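PDB 5ZKA: N-acetylneuraminate lyase from Fusobacterium nucleatum subsp. nucleatum ATCC 25586, which belongs to the dihydrodipicolinate synthetase family of lyases and aldolases and is built on a closed eight-stranded TIM barrel. Local coordinates for residues I138-P143 with G166-A171; I81-S86 with S108-F113. All coordinates share one frame; numbering follows the deposited sequence.

Contact 1: I138-P143 with G166-A171; sequences IIYSIP and GVKFTA
Two neighbouring strands of a TIM barrel, joined through helix 152-159 as a beta-alpha-beta unit, meet here with Ile139 beside Val167 and Tyr140 beside Lys168. The parallel ladder runs from Ile139 N to Gly166 O (3.0 Å), through Lys168 N to Ile139 O (2.7 Å), and on to Ser141 N with Lys168 O (2.9 Å). On the outer face, the branched side chains of Ile139 and Val167 pack through CG1 and CB, 3.7 Å apart, under Phe155 of the connecting helix, where bulky apolar groups suit a strand-to-helix interface. Tyr140 and Lys168 point the other way, into the barrel. In Lys168, CG anti to the backbone N (chi1 180°) and an extended chain beyond carry it alongside Tyr140, which points the same way. Its CD lies over one face of the ring, offset toward the rim and 3.9 Å from the centroid, and NZ, at the end of the straight chain, donates to Tyr140 OH at 3.1 Å. That hydroxyl is also bonded to Tyr47; the tyrosine is thus held by packing on one ring face and by two polar partners at its hydroxyl.

Past the strands, the CB of Ser141 points toward 166-171, and OG, set between the backbone N and the carbonyl carbon (chi1 64°), accepts a nearly straight bond from Thr170 N (3.1 Å, 169° at the hydrogen) and is also bonded to Asn149, while CB rests over one face of the Phe169 ring. Farther out, Ile142 CD1 meets Ala171 CB at 3.6 Å. Neighbouring parallel strands, their outward side chains covered by the connecting helix and their inward ones lining the interior, make the beta-alpha-beta unit of a TIM barrel.

Contact 2: I81-S86 with S108-F113; sequences IAQVGS and SAVTPF
Ser108 meets the chain of 81-86 through both its own N and its own O. Its N donates to Ala82 O at 2.9 Å, approaching from above the carbonyl plane, and its O receives Val84 N, also at 2.9 Å and in a much straighter line with the C=O bond. Between these two bonds Gln83 lies level with Ser108, and both side chains turn into the barrel. A serine is small enough to sit close here: CB touches Ile81 CG2 at 3.8 Å, and OG lies 3.3 Å from Gln83 CG while its hydrogen bond goes to Tyr47. Ala109, whose methyl also touches Ile129 of helix 119-133, brings CB to within 3.9 Å of Gly85 CA. With no side chain on Gly85, the two chains can run this close beyond the regular bridge. The segments belong to the third and fourth strands of the TIM barrel, a beta-alpha-beta unit whose connecting helix, 89-102, packs on Val84 from the outside.

At Val110 a side chain joins the backbone in bridging the segments. Gln83 bends at its second torsion (chi2 -80°), which carries the amide forward, past the end of the strand, where OE1 accepts a weak bond from Val110 N at 3.3 Å. The same oxygen takes Gly85 N at 2.8 Å, from above the amide plane, and NE2 is bonded to Gly49 O after the neighbouring strand 45-48; a long amide with both an acceptor and a donor suits such a junction. Val110 O in turn receives Ser86 N at 2.7 Å, while Ser86 OG folds back to Gly85 O. Farther along, the Pro112 ring sets its CG against the backbone carbon of Ser86.

Contact 2 joins the third and fourth strands of the barrel and contact 1 the fifth and sixth. Strands 107-109 and 137-140 are themselves neighbours, so the two contacts abut: Ala109 N lies 3.3 Å from Ile138 O, a probable hydrogen bond, and farther out Thr111 OG1 probably bonds Pro143 O. Contact 2 is the more buried; contact 1 has more partly exposed residues, both at its loop end and in the inward-facing Tyr140 and Lys168. Inside the barrel, Tyr47 links them by bonding both Ser108 and Tyr140. Contact 1 adds ring-face packing and a lysine-tyrosine bond to its ladder, whereas contact 2 supplements its backbone bonds with a side-chain amide and brings small residues close together.

Contact 1: I138-P143 with G166-A171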
loop_
_atom_site.group_PDB
_atom_site.type_symbol
_atom_site.label_atom_id
_atom_site.label_comp_id
_atom_site.label_asym_id
_atom_site.label_seq_id
_atom_site.Cartn_x
_atom_site.Cartn_y
_atom_site.Cartn_z
ATOM N N ILE B 138 18.237 -8.574 -10.572
ATOM C CA ILE B 138 17.075 -7.982 -9.906
ATOM C C ILE B 138 17.073 -8.465 -8.458
ATOM O O ILE B 138 17.061 -9.675 -8.203
ATOM C CB ILE B 138 15.764 -8.364 -10.614
ATOM C CG1 ILE B 138 15.733 -7.829 -12.051
ATOM C CG2 ILE B 138 14.536 -7.877 -9.805
ATOM C CD1 ILE B 138 15.758 -6.354 -12.141
ATOM N N ILE B 139 17.086 -7.529 -7.502
ATOM C CA ILE B 139 17.050 -7.880 -6.086
ATOM C C ILE B 139 15.601 -7.980 -5.631
ATOM O O ILE B 139 14.678 -7.522 -6.304
ATOM C CB ILE B 139 17.818 -6.869 -5.211
ATOM C CG1 ILE B 139 17.244 -5.465 -5.412
ATOM C CG2 ILE B 139 19.315 -6.910 -5.515
ATOM C CD1 ILE B 139 17.758 -4.442 -4.430
ATOM N N TYR B 140 15.401 -8.606 -4.474
ATOM C CA TYR B 140 14.111 -8.599 -3.798
ATOM C C TYR B 140 14.119 -7.509 -2.736
ATOM O O TYR B 140 15.132 -7.300 -2.063
ATOM C CB TYR B 140 13.814 -9.948 -3.139
ATOM C CG TYR B 140 13.204 -10.985 -4.059
ATOM C CD1 TYR B 140 13.773 -11.257 -5.296
ATOM C CD2 TYR B 140 12.087 -11.724 -3.673
ATOM C CE1 TYR B 140 13.236 -12.207 -6.135
ATOM C CE2 TYR B 140 11.543 -12.684 -4.510
ATOM C CZ TYR B 140 12.126 -12.920 -5.745
ATOM O OH TYR B 140 11.611 -13.868 -6.601
ATOM N N SER B 141 12.974 -6.828 -2.576
ATOM C CA SER B 141 12.855 -5.806 -1.537
ATOM C C SER B 141 12.954 -6.405 -0.139
ATOM O O SER B 141 13.505 -5.769 0.767
ATOM C CB SER B 141 11.538 -5.045 -1.700
ATOM O OG SER B 141 10.428 -5.914 -1.493
ATOM N N ILE B 142 12.425 -7.607 0.065
ATOM C CA ILE B 142 12.676 -8.376 1.275
ATOM C C ILE B 142 13.662 -9.490 0.919
ATOM O O ILE B 142 13.282 -10.461 0.247
ATOM C CB ILE B 142 11.387 -8.946 1.878
ATOM C CG1 ILE B 142 10.262 -7.915 1.813
ATOM C CG2 ILE B 142 11.637 -9.347 3.312
ATOM C CD1 ILE B 142 8.987 -8.358 2.519
ATOM N N PRO B 143 14.925 -9.397 1.347
ATOM C CA PRO B 143 15.952 -10.340 0.872
ATOM C C PRO B 143 15.806 -11.762 1.400
ATOM O O PRO B 143 16.594 -12.629 1.002
ATOM C CB PRO B 143 17.264 -9.704 1.364
ATOM C CG PRO B 143 16.919 -8.280 1.677
ATOM C CD PRO B 143 15.503 -8.311 2.152
ATOM N N GLY B 166 17.530 -3.435 -10.851
ATOM C CA GLY B 166 16.172 -3.219 -10.371
ATOM C C GLY B 166 15.833 -4.105 -9.183
ATOM O O GLY B 166 16.677 -4.831 -8.649
ATOM N N VAL B 167 14.569 -4.025 -8.766
ATOM C CA VAL B 167 14.091 -4.691 -7.556
ATOM C C VAL B 167 12.683 -5.219 -7.793
ATOM O O VAL B 167 11.858 -4.556 -8.434
ATOM C CB VAL B 167 14.109 -3.741 -6.331
ATOM C CG1 VAL B 167 13.448 -2.408 -6.671
ATOM C CG2 VAL B 167 13.439 -4.394 -5.103
ATOM N N LYS B 168 12.424 -6.433 -7.304
ATOM C CA LYS B 168 11.070 -6.974 -7.202
ATOM C C LYS B 168 10.514 -6.606 -5.831
ATOM O O LYS B 168 11.065 -7.015 -4.803
ATOM C CB LYS B 168 11.067 -8.493 -7.395
ATOM C CG LYS B 168 9.690 -9.163 -7.304
ATOM C CD LYS B 168 9.858 -10.693 -7.352
ATOM C CE LYS B 168 8.533 -11.423 -7.423
ATOM N NZ LYS B 168 8.729 -12.884 -7.220
ATOM N N PHE B 169 9.437 -5.816 -5.821
ATOM C CA PHE B 169 8.851 -5.286 -4.595
ATOM C C PHE B 169 7.756 -6.244 -4.142
ATOM O O PHE B 169 6.717 -6.355 -4.800
ATOM C CB PHE B 169 8.290 -3.888 -4.845
ATOM C CG PHE B 169 8.617 -2.899 -3.773
ATOM C CD1 PHE B 169 7.697 -2.608 -2.786
ATOM C CD2 PHE B 169 9.834 -2.238 -3.773
ATOM C CE1 PHE B 169 7.996 -1.689 -1.798
ATOM C CE2 PHE B 169 10.137 -1.320 -2.790
ATOM C CZ PHE B 169 9.221 -1.043 -1.808
ATOM N N THR B 170 7.977 -6.937 -3.024
ATOM C CA THR B 170 7.084 -8.020 -2.638
ATOM C C THR B 170 6.141 -7.701 -1.487
ATOM O O THR B 170 5.195 -8.469 -1.260
ATOM C CB THR B 170 7.889 -9.264 -2.257
ATOM O OG1 THR B 170 8.664 -8.982 -1.091
ATOM C CG2 THR B 170 8.813 -9.660 -3.405
ATOM N N ALA B 171 6.385 -6.636 -0.734
ATOM C CA ALA B 171 5.502 -6.233 0.356
ATOM C C ALA B 171 4.958 -4.849 0.044
ATOM O O ALA B 171 5.712 -3.959 -0.367
ATOM C CB ALA B 171 6.231 -6.225 1.701
#

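Contact 2: I81-S86 with S108-F113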
loop_
_atom_site.group_PDB
_atom_site.type_symbol
_atom_site.label_atom_id
_atom_site.label_comp_id
_atom_site.label_asym_id
_atom_site.label_seq_id
_atom_site.Cartn_x
_atom_site.Cartn_y
_atom_site.Cartn_z
ATOM N N ILE B 81 13.592 -13.463 -17.061
ATOM C CA ILE B 81 14.360 -13.294 -15.835
ATOM C C ILE B 81 14.455 -14.664 -15.178
ATOM O O ILE B 81 13.434 -15.349 -15.033
ATOM C CB ILE B 81 13.696 -12.289 -14.871
ATOM C CG1 ILE B 81 13.471 -10.928 -15.541
ATOM C CG2 ILE B 81 14.511 -12.143 -13.588
ATOM C CD1 ILE B 81 12.550 -10.017 -14.711
ATOM N N ALA B 82 15.661 -15.059 -14.768
ATOM C CA ALA B 82 15.887 -16.345 -14.106
ATOM C C ALA B 82 16.204 -16.116 -12.634
ATOM O O ALA B 82 17.225 -15.503 -12.300
ATOM C CB ALA B 82 17.029 -17.114 -14.773
ATOM N N GLN B 83 15.332 -16.613 -11.755
ATOM C CA GLN B 83 15.600 -16.599 -10.323
ATOM C C GLN B 83 16.529 -17.759 -9.990
ATOM O O GLN B 83 16.189 -18.925 -10.236
ATOM C CB GLN B 83 14.296 -16.715 -9.527
ATOM C CG GLN B 83 14.360 -16.108 -8.139
ATOM C CD GLN B 83 15.020 -17.019 -7.134
ATOM O OE1 GLN B 83 15.878 -16.590 -6.359
ATOM N NE2 GLN B 83 14.627 -18.292 -7.139
ATOM N N VAL B 84 17.697 -17.445 -9.426
ATOM C CA VAL B 84 18.723 -18.441 -9.150
ATOM C C VAL B 84 19.140 -18.460 -7.683
ATOM O O VAL B 84 20.106 -19.136 -7.329
ATOM C CB VAL B 84 19.950 -18.232 -10.053
ATOM C CG1 VAL B 84 19.522 -18.217 -11.504
ATOM C CG2 VAL B 84 20.663 -16.943 -9.668
ATOM N N GLY B 85 18.447 -17.727 -6.826
ATOM C CA GLY B 85 18.765 -17.669 -5.411
ATOM C C GLY B 85 18.007 -18.700 -4.603
ATOM O O GLY B 85 17.601 -19.747 -5.116
ATOM N N SER B 86 17.812 -18.384 -3.316
ATOM C CA SER B 86 17.178 -19.245 -2.310
ATOM C C SER B 86 17.994 -20.494 -2.004
ATOM O O SER B 86 17.476 -21.449 -1.407
ATOM C CB SER B 86 15.750 -19.639 -2.708
ATOM O OG SER B 86 15.722 -20.878 -3.394
ATOM N N SER B 108 17.612 -12.929 -11.104
ATOM C CA SER B 108 17.074 -12.400 -9.868
ATOM C C SER B 108 17.445 -13.373 -8.765
ATOM O O SER B 108 17.800 -14.530 -9.023
ATOM C CB SER B 108 15.554 -12.195 -9.932
ATOM O OG SER B 108 14.895 -13.441 -10.016
ATOM N N ALA B 109 17.401 -12.885 -7.529
ATOM C CA ALA B 109 17.749 -13.753 -6.415
ATOM C C ALA B 109 17.119 -13.221 -5.143
ATOM O O ALA B 109 17.004 -12.008 -4.953
ATOM C CB ALA B 109 19.266 -13.861 -6.231
ATOM N N VAL B 110 16.710 -14.149 -4.291
ATOM C CA VAL B 110 16.413 -13.885 -2.895
ATOM C C VAL B 110 17.369 -14.745 -2.077
ATOM O O VAL B 110 17.742 -15.841 -2.509
ATOM C CB VAL B 110 14.932 -14.186 -2.577
ATOM C CG1 VAL B 110 14.610 -15.648 -2.802
ATOM C CG2 VAL B 110 14.582 -13.748 -1.171
ATOM N N THR B 111 17.805 -14.235 -0.926
ATOM C CA THR B 111 18.795 -14.949 -0.133
ATOM C C THR B 111 18.130 -15.991 0.768
ATOM O O THR B 111 16.917 -15.954 0.988
ATOM C CB THR B 111 19.607 -13.964 0.703
ATOM O OG1 THR B 111 18.880 -13.617 1.887
ATOM C CG2 THR B 111 19.908 -12.703 -0.099
ATOM N N PRO B 112 18.898 -16.953 1.277
ATOM C CA PRO B 112 18.333 -17.950 2.197
ATOM C C PRO B 112 18.122 -17.410 3.605
ATOM O O PRO B 112 18.828 -16.513 4.072
ATOM C CB PRO B 112 19.383 -19.067 2.200
ATOM C CG PRO B 112 20.227 -18.831 0.984
ATOM C CD PRO B 112 20.227 -17.348 0.780
ATOM N N PHE B 113 17.146 -18.007 4.298
ATOM C CA PHE B 113 16.700 -17.545 5.617
ATOM C C PHE B 113 17.592 -18.005 6.770
ATOM O O PHE B 113 17.085 -18.415 7.818
ATOM C CB PHE B 113 15.259 -17.998 5.841
#